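Local coordinates for protein oxidoreductase (Methanosarcina mazei, PDB 3KA7) that binds flavin-adenine dinucleotide and is probably an oxidoreductase of the flavin-containing amine oxidase family, at residues F39-Y44 with A53-P58; T188-G193 with N311-A316; S258-K263 with T389-L394; V244-N247 with A252-V255. All coordinates share one frame; numbering follows the deposited sequence.

How the contacts relate
Contacts 1, 2 and 4 are buried, whereas contact 3 is only partly so and lies away from the flavin. Contacts 1 and 4 both touch FAD, at the flavin end and near the diphosphate respectively, with centres about 24 Å apart. Contact 2 backs onto contact 1: the loop 53-58 bonds to the strand of 188-193 through Leu-57 N and Gly-189 O. Contacts 3 and 4 share the outer part of the parallel sheet, where Gly-393 O meets Val-244 N. Their chemistry differs: contacts 2 and 3 are joined by apolar side chains, contact 4 by a hydroxyl pair, and contact 1 by apolar packing plus one weak polar bond.

Contact 1 of 4, residues F39-Y44 with A53-P58; sequences FTNLSY and AFHMLP. With FAD (flavin-adenine dinucleotide), chain B.
Phe-39 lies against Ala-53 and Leu-57 beside the ribityl chain of FAD, and its side chain can be followed outward. Phe-39 CB is 3.4 Å from FAD O4' of that chain. With CG anti to the backbone N (chi1 -157°), the ring swings toward the loop 53-58, where Phe-39 CD1 comes 3.3 Å from Ala-53 CB and CE1 touches the same methyl. At the tip, Phe-39 CZ meets Leu-57 CD2 at 3.8 Å, the leucine branch arriving at the ring edge. A small alanine suits position 53, since Ala-53 CB is wedged between this ring and FAD C4X, 3.3 Å away.

The loop backbone bonds to the flavin: Phe-54 N donates to FAD O4 (3.2 Å), and FAD N3 gives a weak bond to Met-56 O (2.9 Å). The Phe-54 ring has FAD C6 at its edge. Farther out, His-55 NE2 makes a weak 3.3 Å bond to Asn-41 OD1, the amide and imidazole planes 68° apart; that oxygen also accepts from Lys-196 N.

Phe-39 and Leu-57 both reach Val-409 of helix 408-421, while Phe-39 also touches Ile-198 of helix 195-208, and strand 41-44 pairs with strand 47-50.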
# COMPACT_ATOMS: atom_id res chain seq x y z
N PHE A 39 -7.14 -4.88 2.97
CA PHE A 39 -6.48 -5.85 2.10
C PHE A 39 -7.29 -7.14 1.98
O PHE A 39 -6.77 -8.23 2.23
CB PHE A 39 -5.09 -6.18 2.63
CG PHE A 39 -4.13 -6.72 1.57
CD1 PHE A 39 -3.40 -5.85 0.78
CD2 PHE A 39 -3.94 -8.08 1.41
CE1 PHE A 39 -2.51 -6.34 -0.18
CE2 PHE A 39 -3.06 -8.57 0.46
CZ PHE A 39 -2.35 -7.71 -0.34
N THR A 40 -8.56 -7.02 1.62
CA THR A 40 -9.35 -8.22 1.39
C THR A 40 -10.36 -7.97 0.27
O THR A 40 -10.37 -6.90 -0.33
CB THR A 40 -10.03 -8.71 2.66
OG1 THR A 40 -10.53 -10.05 2.46
CG2 THR A 40 -11.16 -7.78 3.03
N ASN A 41 -11.19 -8.96 -0.03
CA ASN A 41 -12.07 -8.84 -1.20
C ASN A 41 -13.43 -8.30 -0.82
O ASN A 41 -13.87 -8.44 0.32
CB ASN A 41 -12.24 -10.20 -1.89
CG ASN A 41 -10.97 -10.69 -2.56
OD1 ASN A 41 -9.87 -10.20 -2.29
ND2 ASN A 41 -11.12 -11.68 -3.44
N LEU A 42 -14.10 -7.67 -1.78
CA LEU A 42 -15.47 -7.23 -1.60
C LEU A 42 -16.25 -7.75 -2.80
O LEU A 42 -15.94 -7.39 -3.93
CB LEU A 42 -15.55 -5.71 -1.55
CG LEU A 42 -16.90 -5.14 -2.00
CD1 LEU A 42 -17.97 -5.48 -0.98
CD2 LEU A 42 -16.81 -3.64 -2.20
N SER A 43 -17.21 -8.63 -2.55
CA SER A 43 -18.06 -9.17 -3.62
C SER A 43 -19.02 -8.07 -4.07
O SER A 43 -19.79 -7.54 -3.27
CB SER A 43 -18.84 -10.39 -3.13
OG SER A 43 -17.98 -11.43 -2.70
N TYR A 44 -18.97 -7.72 -5.36
CA TYR A 44 -19.79 -6.63 -5.88
C TYR A 44 -20.22 -6.91 -7.32
O TYR A 44 -19.40 -6.90 -8.23
CB TYR A 44 -19.04 -5.30 -5.81
CG TYR A 44 -19.92 -4.09 -6.04
CD1 TYR A 44 -20.69 -3.56 -5.00
CD2 TYR A 44 -19.98 -3.46 -7.28
CE1 TYR A 44 -21.50 -2.45 -5.20
CE2 TYR A 44 -20.78 -2.35 -7.49
CZ TYR A 44 -21.54 -1.85 -6.45
OH TYR A 44 -22.33 -0.75 -6.65
N ALA A 53 -6.54 -2.36 -1.34
CA ALA A 53 -5.44 -2.73 -2.24
C ALA A 53 -5.90 -3.31 -3.58
O ALA A 53 -6.91 -4.01 -3.67
CB ALA A 53 -4.49 -3.69 -1.53
N PHE A 54 -5.12 -3.03 -4.62
CA PHE A 54 -5.50 -3.38 -5.98
C PHE A 54 -5.13 -4.83 -6.29
O PHE A 54 -4.69 -5.13 -7.40
CB PHE A 54 -4.79 -2.44 -6.97
CG PHE A 54 -5.43 -1.08 -7.13
CD1 PHE A 54 -5.73 -0.60 -8.40
CD2 PHE A 54 -5.70 -0.27 -6.05
CE1 PHE A 54 -6.29 0.66 -8.58
CE2 PHE A 54 -6.26 1.00 -6.23
CZ PHE A 54 -6.56 1.45 -7.48
N HIS A 55 -5.32 -5.74 -5.33
CA HIS A 55 -5.06 -7.17 -5.61
C HIS A 55 -3.64 -7.42 -6.14
O HIS A 55 -3.42 -8.30 -6.99
CB HIS A 55 -6.08 -7.72 -6.60
CG HIS A 55 -7.46 -7.86 -6.03
ND1 HIS A 55 -8.60 -7.54 -6.74
CD2 HIS A 55 -7.88 -8.28 -4.81
CE1 HIS A 55 -9.67 -7.77 -5.99
NE2 HIS A 55 -9.25 -8.21 -4.81
N MSE A 56 -2.68 -6.66 -5.63
CA MSE A 56 -1.33 -6.70 -6.17
C MSE A 56 -0.30 -6.49 -5.07
O MSE A 56 -0.52 -5.67 -4.16
CB MSE A 56 -1.21 -5.63 -7.27
CG MSE A 56 0.09 -5.63 -8.04
SE MSE A 56 -0.00 -4.39 -9.52
CE MSE A 56 -0.56 -5.68 -10.88
N LEU A 57 0.81 -7.23 -5.14
CA LEU A 57 1.96 -7.05 -4.25
C LEU A 57 3.05 -6.27 -4.99
O LEU A 57 3.41 -6.63 -6.12
CB LEU A 57 2.53 -8.40 -3.80
CG LEU A 57 1.61 -9.35 -3.03
CD1 LEU A 57 2.38 -10.59 -2.55
CD2 LEU A 57 0.95 -8.65 -1.87
N PRO A 58 3.58 -5.21 -4.37
CA PRO A 58 4.59 -4.37 -5.02
C PRO A 58 5.83 -5.15 -5.49
O PRO A 58 6.40 -4.84 -6.56
CB PRO A 58 4.95 -3.36 -3.93
CG PRO A 58 3.69 -3.23 -3.15
CD PRO A 58 3.15 -4.64 -3.08
PA FAD B . -5.64 -2.17 8.21
O1A FAD B . -5.64 -0.70 8.54
O2A FAD B . -6.06 -2.56 6.82
O5B FAD B . -6.57 -2.95 9.27
C5B FAD B . -6.82 -2.38 10.55
C4B FAD B . -7.94 -3.24 11.14
O4B FAD B . -8.23 -2.86 12.47
C3B FAD B . -9.22 -3.10 10.32
O3B FAD B . -9.68 -4.38 9.90
C2B FAD B . -10.20 -2.45 11.30
O2B FAD B . -11.54 -2.87 11.10
C1B FAD B . -9.65 -2.88 12.65
N9A FAD B . -9.95 -1.97 13.77
C8A FAD B . -9.92 -0.59 13.81
N7A FAD B . -10.22 -0.20 15.08
C5A FAD B . -10.42 -1.33 15.83
C6A FAD B . -10.77 -1.52 17.16
N6A FAD B . -10.84 -0.49 17.99
N1A FAD B . -10.91 -2.81 17.63
C2A FAD B . -10.73 -3.90 16.80
N3A FAD B . -10.39 -3.70 15.47
C4A FAD B . -10.25 -2.43 15.01
N1 FAD B . -1.01 -2.03 -0.92
C2 FAD B . -0.29 -2.87 -1.75
O2 FAD B . 0.67 -3.50 -1.30
N3 FAD B . -0.64 -2.97 -3.09
C4 FAD B . -1.70 -2.24 -3.60
O4 FAD B . -2.02 -2.33 -4.78
C4X FAD B . -2.42 -1.39 -2.77
N5 FAD B . -3.47 -0.64 -3.28
C5X FAD B . -4.18 0.19 -2.44
C6 FAD B . -5.25 0.94 -2.93
C7 FAD B . -5.99 1.76 -2.08
C7M FAD B . -7.13 2.56 -2.65
C8 FAD B . -5.64 1.83 -0.74
C8M FAD B . -6.40 2.71 0.21
C9 FAD B . -4.57 1.10 -0.24
C9A FAD B . -3.84 0.27 -1.09
N10 FAD B . -2.77 -0.47 -0.60
C10 FAD B . -2.07 -1.30 -1.43
C1' FAD B . -2.32 -0.34 0.82
C2' FAD B . -2.87 -1.51 1.63
O2' FAD B . -4.25 -1.70 1.31
C3' FAD B . -2.70 -1.22 3.11
O3' FAD B . -1.37 -0.75 3.34
C4' FAD B . -2.93 -2.40 4.05
O4' FAD B . -4.14 -3.08 3.76
C5' FAD B . -3.04 -1.83 5.46
O5' FAD B . -2.95 -2.91 6.35
P FAD B . -2.77 -2.65 7.91
O1P FAD B . -1.89 -3.73 8.49
O2P FAD B . -2.32 -1.23 8.20
O3P FAD B . -4.22 -2.86 8.57

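Contact 2 of 4, residues T188-G193 with N311-A316; sequences TGIPEG and NEVTQA
Ile-190 reaches across to Val-313 and Ala-316, and the apolar contact between the segments is entirely its work. CG1 is anti to the carbonyl carbon (chi1 -64°), which carries CD1 out to the 3-10 turn 313-315 and the alanine after it. There Ile-190 CD1 lies 3.4 Å from Ala-316 CB, tighter than usual for two carbons, and 3.9 Å from Val-313 CG1. CG2 borders the same methyl, so both branches of the isoleucine bear on Ala-316, whose small side chain allows the close approach. Replacing Ile-190 with an alanine would probably open a gap beside Val-313 and deprive the Ala-316 methyl of its close partner.

In the fold, the contact joins strand 189-191, paired antiparallel with strand 78-80, to the connection between strands 307-311 and 326-334 of the mixed sheet. Ile-190 also lies near Met-56 of the FAD site.

Polar bonds act within the turn. Ala-316 N donates to Val-313 O (2.9 Å), and Gln-315 N to Glu-312 O. Gln-315 NE2 meets Glu-312 OE1 on its anti side at 2.9 Å, with an N-H...O angle of 163°. The same carboxylate also receives backbone N-H groups from Leu-292, Val-293 and Gly-294.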
# COMPACT_ATOMS: atom_id res chain seq x y z
N THR A 188 6.20 -6.41 -9.65
CA THR A 188 4.90 -6.67 -9.05
C THR A 188 4.44 -8.10 -9.30
O THR A 188 5.00 -8.83 -10.14
CB THR A 188 3.84 -5.70 -9.60
OG1 THR A 188 3.62 -5.97 -10.99
CG2 THR A 188 4.29 -4.26 -9.46
N GLY A 189 3.41 -8.50 -8.57
CA GLY A 189 2.78 -9.78 -8.79
C GLY A 189 1.36 -9.78 -8.26
O GLY A 189 0.96 -8.85 -7.57
N ILE A 190 0.61 -10.83 -8.57
CA ILE A 190 -0.80 -10.92 -8.18
C ILE A 190 -1.10 -12.23 -7.46
O ILE A 190 -0.84 -13.32 -8.00
CB ILE A 190 -1.73 -10.81 -9.42
CG1 ILE A 190 -1.60 -9.43 -10.09
CG2 ILE A 190 -3.19 -11.09 -9.03
CD1 ILE A 190 -2.09 -9.45 -11.54
N PRO A 191 -1.65 -12.15 -6.24
CA PRO A 191 -2.01 -13.38 -5.53
C PRO A 191 -3.26 -14.04 -6.13
O PRO A 191 -4.24 -13.36 -6.44
CB PRO A 191 -2.31 -12.88 -4.11
CG PRO A 191 -2.80 -11.47 -4.32
CD PRO A 191 -2.01 -10.94 -5.49
N GLU A 192 -3.23 -15.36 -6.27
CA GLU A 192 -4.44 -16.09 -6.65
C GLU A 192 -5.54 -15.82 -5.62
O GLU A 192 -5.29 -15.91 -4.42
CB GLU A 192 -4.15 -17.59 -6.72
CG GLU A 192 -5.25 -18.39 -7.40
CD GLU A 192 -4.94 -19.88 -7.47
OE1 GLU A 192 -3.76 -20.24 -7.68
OE2 GLU A 192 -5.89 -20.68 -7.31
N GLY A 193 -6.74 -15.51 -6.09
CA GLY A 193 -7.86 -15.20 -5.22
C GLY A 193 -7.91 -13.73 -4.84
O GLY A 193 -8.77 -13.29 -4.08
N ASN A 311 -4.53 -1.07 -13.28
CA ASN A 311 -4.20 -2.49 -13.48
C ASN A 311 -5.41 -3.30 -13.89
O ASN A 311 -6.51 -2.77 -13.98
CB ASN A 311 -3.43 -3.12 -12.29
CG ASN A 311 -4.30 -3.38 -11.05
OD1 ASN A 311 -5.51 -3.16 -11.04
ND2 ASN A 311 -3.65 -3.88 -9.99
N GLU A 312 -5.18 -4.58 -14.19
CA GLU A 312 -6.23 -5.44 -14.73
C GLU A 312 -5.93 -6.85 -14.24
O GLU A 312 -5.39 -7.68 -14.98
CB GLU A 312 -6.16 -5.40 -16.25
CG GLU A 312 -7.40 -5.89 -16.96
CD GLU A 312 -7.46 -5.37 -18.37
OE1 GLU A 312 -6.86 -6.01 -19.28
OE2 GLU A 312 -8.10 -4.31 -18.58
N VAL A 313 -6.24 -7.12 -12.98
CA VAL A 313 -5.75 -8.34 -12.36
C VAL A 313 -6.43 -9.60 -12.88
O VAL A 313 -5.98 -10.72 -12.63
CB VAL A 313 -5.84 -8.28 -10.83
CG1 VAL A 313 -4.95 -7.12 -10.30
CG2 VAL A 313 -7.28 -8.12 -10.37
N THR A 314 -7.53 -9.42 -13.60
CA THR A 314 -8.21 -10.56 -14.20
C THR A 314 -7.36 -11.15 -15.34
O THR A 314 -7.63 -12.26 -15.83
CB THR A 314 -9.62 -10.19 -14.70
OG1 THR A 314 -9.59 -8.90 -15.34
CG2 THR A 314 -10.58 -10.12 -13.52
N GLN A 315 -6.34 -10.41 -15.76
CA GLN A 315 -5.35 -10.98 -16.68
C GLN A 315 -4.62 -12.15 -16.02
O GLN A 315 -4.18 -13.09 -16.70
CB GLN A 315 -4.35 -9.91 -17.13
CG GLN A 315 -5.00 -8.85 -18.02
CD GLN A 315 -5.29 -9.36 -19.42
OE1 GLN A 315 -4.75 -10.39 -19.84
NE2 GLN A 315 -6.14 -8.65 -20.16
N ALA A 316 -4.53 -12.12 -14.69
CA ALA A 316 -3.85 -13.15 -13.93
C ALA A 316 -4.85 -14.14 -13.31
O ALA A 316 -4.61 -15.35 -13.30
CB ALA A 316 -2.97 -12.51 -12.83

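Contact 3 of 4, residues S258-K263 with T389-L394; sequences SEALSK and TPFSGL
Leu-261 and Pro-390 make the nearest backbone approach, their CA atoms 8.0 Å apart, so two irregular segments meet through side chains, the second of them closing in a type II beta turn from Phe-391 to Leu-394.

The Phe-391 ring is the broad surface of the contact. Its CG stands anti to the carbonyl carbon (chi1 -52°), sending the ring toward 258-263. The far end of the ring receives both partners: Phe-391 CZ is 3.7 Å from Ala-260 CB, and Phe-391 CE2 is 3.7 Å from Leu-261 CD2. Both approach obliquely, while the carbonyl oxygen of Ala-260 lies in the ring plane at its edge. One face is covered from within its own segment by Pro-390 CB, 4.2 Å above the ring centre. Leu-261 CD2 serves two neighbours: besides the ring it touches Pro-390 CG at 3.9 Å. Alanine suits position 260 because a single methyl fits against the ring tip, whereas the longer leucine spans ring and proline together.

Thr-389 shapes the segment that presents this surface. Thr-389 OG1 accepts from Phe-391 N at 3.2 Å, an ST turn, and donates to Leu-394 O from above the carbonyl plane, 43° out of it. Gly-393 takes the third position of the type II turn, where positive phi (79°) suits glycine.

Beyond the segments, Phe-391 and Ala-260 both lie on Ile-224 of strand 219-225, and Leu-261 touches Phe-270 of helix 267-275. The chemistry implies that the two loops meet by shape and apolar contact, while hydrogen bonds of Thr-389 set the shape of 389-394.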
# COMPACT_ATOMS: atom_id res chain seq x y z
N SER A 258 -5.23 6.34 26.21
CA SER A 258 -5.37 7.73 26.64
C SER A 258 -5.23 7.93 28.15
O SER A 258 -4.66 8.93 28.59
CB SER A 258 -6.67 8.34 26.11
OG SER A 258 -7.79 7.60 26.50
N GLU A 259 -5.73 6.98 28.92
CA GLU A 259 -5.71 7.08 30.39
C GLU A 259 -4.31 6.92 30.99
O GLU A 259 -4.06 7.31 32.14
CB GLU A 259 -6.65 6.05 31.00
CG GLU A 259 -8.09 6.47 31.01
CD GLU A 259 -9.00 5.38 31.54
OE1 GLU A 259 -9.22 4.38 30.83
OE2 GLU A 259 -9.49 5.52 32.68
N ALA A 260 -3.40 6.34 30.21
CA ALA A 260 -2.06 6.05 30.71
C ALA A 260 -1.00 7.01 30.19
O ALA A 260 0.09 7.09 30.75
CB ALA A 260 -1.69 4.60 30.39
N LEU A 261 -1.32 7.74 29.14
CA LEU A 261 -0.34 8.62 28.52
C LEU A 261 -0.14 9.94 29.28
O LEU A 261 -1.09 10.53 29.78
CB LEU A 261 -0.74 8.92 27.07
CG LEU A 261 -0.39 7.84 26.04
CD1 LEU A 261 -1.10 8.14 24.73
CD2 LEU A 261 1.12 7.77 25.82
N SER A 262 1.11 10.41 29.33
CA SER A 262 1.42 11.68 30.00
C SER A 262 1.92 12.73 29.01
O SER A 262 2.92 12.51 28.33
CB SER A 262 2.45 11.46 31.11
OG SER A 262 3.00 12.70 31.55
N LYS A 263 1.23 13.86 28.93
CA LYS A 263 1.66 14.94 28.05
C LYS A 263 3.04 15.44 28.45
O LYS A 263 3.75 16.05 27.65
CB LYS A 263 0.67 16.11 28.08
CG LYS A 263 -0.61 15.84 27.32
CD LYS A 263 -1.49 17.08 27.25
CE LYS A 263 -2.74 16.83 26.41
NZ LYS A 263 -2.40 16.27 25.07
N THR A 389 6.17 2.11 21.36
CA THR A 389 5.33 3.09 22.04
C THR A 389 5.97 3.36 23.39
O THR A 389 7.00 2.76 23.72
CB THR A 389 3.89 2.58 22.24
OG1 THR A 389 3.86 1.55 23.24
CG2 THR A 389 3.32 2.02 20.93
N PRO A 390 5.38 4.27 24.18
CA PRO A 390 5.91 4.56 25.51
C PRO A 390 5.80 3.39 26.48
O PRO A 390 6.36 3.44 27.58
CB PRO A 390 5.02 5.72 25.99
CG PRO A 390 4.58 6.39 24.73
CD PRO A 390 4.37 5.25 23.76
N PHE A 391 5.08 2.34 26.08
CA PHE A 391 4.77 1.25 27.00
C PHE A 391 5.43 -0.05 26.58
O PHE A 391 5.31 -0.49 25.43
CB PHE A 391 3.25 1.07 27.11
CG PHE A 391 2.51 2.33 27.42
CD1 PHE A 391 2.63 2.93 28.67
CD2 PHE A 391 1.72 2.95 26.46
CE1 PHE A 391 1.95 4.11 28.97
CE2 PHE A 391 1.04 4.14 26.75
CZ PHE A 391 1.15 4.71 28.00
N SER A 392 6.12 -0.69 27.51
CA SER A 392 6.70 -1.99 27.21
C SER A 392 5.62 -3.01 26.88
O SER A 392 4.55 -3.00 27.47
CB SER A 392 7.58 -2.49 28.36
OG SER A 392 8.84 -1.87 28.24
N GLY A 393 5.92 -3.88 25.91
CA GLY A 393 4.99 -4.92 25.52
C GLY A 393 3.87 -4.46 24.60
O GLY A 393 2.98 -5.24 24.26
N LEU A 394 3.90 -3.19 24.21
CA LEU A 394 2.93 -2.66 23.24
C LEU A 394 3.64 -2.19 21.98
O LEU A 394 4.47 -1.27 22.04
CB LEU A 394 2.14 -1.50 23.85
CG LEU A 394 1.20 -0.76 22.88
CD1 LEU A 394 0.13 -1.70 22.35
CD2 LEU A 394 0.58 0.43 23.58

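Contact 4 of 4, residues V244-N247 with A252-V255; sequences VISN and ATAV. With FAD (flavin-adenine dinucleotide), chain B.
Ser-246 and Thr-253 meet hydroxyl to hydroxyl, and this pair makes the direct contact between 244-247 and 252-255. Ser-246 OG donates to Thr-253 OG1 at 2.7 Å, a short link between two buried side chains.

Both conformations serve it. On the strand, Ser-246 OG is anti to the backbone N (chi1 173°), which directs the oxygen at the helix. On the helix, Thr-253 holds OG1 beside its own backbone N and anti to the carbonyl carbon (chi1 -59°). From there OG1 can receive the serine and also bond to Gly-249 O, one turn earlier in the chain. The remaining branch, Thr-253 CG2, lies anti to the backbone N and has Ser-246 CB at 4.0 Å. The serine oxygen is additionally linked, weakly, to Leu-248 N.

Serine suits its place because a compact hydroxyl reaches the helix without crowding it. Threonine adds a methyl, Thr-253 CG2, which packs on Leu-394 CD2 at 4.1 Å. A valine in place of Thr-253 would probably leave the Ser-246 hydroxyl without its acceptor and Gly-249 O without this side-chain partner.

The next residue, Asn-247, belongs to the FAD pocket and lies beside the diphosphate, so the C-terminal end of the strand lies by the cofactor, consistent with a Rossmann-type parallel sheet.

Strand 243-246 runs between strands 2-6 and 394-396 of that sheet. Helix 250-256 packs on the latter, Thr-253 touching Leu-394 and Val-396, while Ile-245 lies against Ser-15 and Leu-19 of helix 10-21.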
# COMPACT_ATOMS: atom_id res chain seq x y z
N VAL A 244 0.87 -6.89 23.58
CA VAL A 244 -0.24 -6.34 22.80
C VAL A 244 0.31 -5.81 21.48
O VAL A 244 1.18 -4.93 21.47
CB VAL A 244 -0.98 -5.21 23.57
CG1 VAL A 244 -2.05 -4.60 22.69
CG2 VAL A 244 -1.61 -5.74 24.87
N ILE A 245 -0.18 -6.36 20.38
CA ILE A 245 0.19 -5.85 19.06
C ILE A 245 -1.00 -5.06 18.50
O ILE A 245 -2.08 -5.60 18.27
CB ILE A 245 0.53 -6.99 18.09
CG1 ILE A 245 1.65 -7.88 18.64
CG2 ILE A 245 0.82 -6.43 16.68
CD1 ILE A 245 2.93 -7.16 19.04
N SER A 246 -0.80 -3.76 18.28
CA SER A 246 -1.90 -2.95 17.76
C SER A 246 -1.73 -2.73 16.28
O SER A 246 -0.71 -2.18 15.86
CB SER A 246 -2.00 -1.60 18.47
OG SER A 246 -2.98 -0.82 17.80
N ASN A 247 -2.71 -3.13 15.48
CA ASN A 247 -2.69 -2.95 14.03
C ASN A 247 -3.49 -1.71 13.61
O ASN A 247 -3.94 -1.60 12.45
CB ASN A 247 -3.26 -4.20 13.38
CG ASN A 247 -2.98 -4.28 11.89
OD1 ASN A 247 -2.05 -3.67 11.33
ND2 ASN A 247 -3.77 -5.09 11.24
N ALA A 252 -4.55 6.00 16.50
CA ALA A 252 -5.65 5.28 17.07
C ALA A 252 -5.20 4.50 18.31
O ALA A 252 -5.93 4.37 19.27
CB ALA A 252 -6.27 4.34 16.04
N THR A 253 -3.97 3.99 18.28
CA THR A 253 -3.42 3.30 19.44
C THR A 253 -3.28 4.23 20.64
O THR A 253 -3.56 3.85 21.77
CB THR A 253 -2.07 2.65 19.10
OG1 THR A 253 -2.25 1.72 18.01
CG2 THR A 253 -1.52 1.91 20.33
N ALA A 254 -2.82 5.46 20.38
CA ALA A 254 -2.69 6.46 21.42
C ALA A 254 -4.03 6.72 22.09
O ALA A 254 -4.10 6.82 23.32
CB ALA A 254 -2.11 7.74 20.84
N VAL A 255 -5.09 6.82 21.29
CA VAL A 255 -6.43 7.04 21.85
C VAL A 255 -6.82 5.90 22.80
O VAL A 255 -7.41 6.14 23.86
CB VAL A 255 -7.49 7.22 20.74
CG1 VAL A 255 -8.90 7.35 21.33
CG2 VAL A 255 -7.15 8.46 19.89
PA FAD B . -5.64 -2.17 8.21
O1A FAD B . -5.64 -0.70 8.54
O2A FAD B . -6.06 -2.56 6.82
O5B FAD B . -6.57 -2.95 9.27
C5B FAD B . -6.82 -2.38 10.55
C4B FAD B . -7.94 -3.24 11.14
O4B FAD B . -8.23 -2.86 12.47
C3B FAD B . -9.22 -3.10 10.32
O3B FAD B . -9.68 -4.38 9.90
C2B FAD B . -10.20 -2.45 11.30
O2B FAD B . -11.54 -2.87 11.10
C1B FAD B . -9.65 -2.88 12.65
N9A FAD B . -9.95 -1.97 13.77
C8A FAD B . -9.92 -0.59 13.81
N7A FAD B . -10.22 -0.20 15.08
C5A FAD B . -10.42 -1.33 15.83
C6A FAD B . -10.77 -1.52 17.16
N6A FAD B . -10.84 -0.49 17.99
N1A FAD B . -10.91 -2.81 17.63
C2A FAD B . -10.73 -3.90 16.80
N3A FAD B . -10.39 -3.70 15.47
C4A FAD B . -10.25 -2.43 15.01
N1 FAD B . -1.01 -2.03 -0.92
C2 FAD B . -0.29 -2.87 -1.75
O2 FAD B . 0.67 -3.50 -1.30
N3 FAD B . -0.64 -2.97 -3.09
C4 FAD B . -1.70 -2.24 -3.60
O4 FAD B . -2.02 -2.33 -4.78
C4X FAD B . -2.42 -1.39 -2.77
N5 FAD B . -3.47 -0.64 -3.28
C5X FAD B . -4.18 0.19 -2.44
C6 FAD B . -5.25 0.94 -2.93
C7 FAD B . -5.99 1.76 -2.08
C7M FAD B . -7.13 2.56 -2.65
C8 FAD B . -5.64 1.83 -0.74
C8M FAD B . -6.40 2.71 0.21
C9 FAD B . -4.57 1.10 -0.24
C9A FAD B . -3.84 0.27 -1.09
N10 FAD B . -2.77 -0.47 -0.60
C10 FAD B . -2.07 -1.30 -1.43
C1' FAD B . -2.32 -0.34 0.82
C2' FAD B . -2.87 -1.51 1.63
O2' FAD B . -4.25 -1.70 1.31
C3' FAD B . -2.70 -1.22 3.11
O3' FAD B . -1.37 -0.75 3.34
C4' FAD B . -2.93 -2.40 4.05
O4' FAD B . -4.14 -3.08 3.76
C5' FAD B . -3.04 -1.83 5.46
O5' FAD B . -2.95 -2.91 6.35
P FAD B . -2.77 -2.65 7.91
O1P FAD B . -1.89 -3.73 8.49
O2P FAD B . -2.32 -1.23 8.20
O3P FAD B . -4.22 -2.86 8.57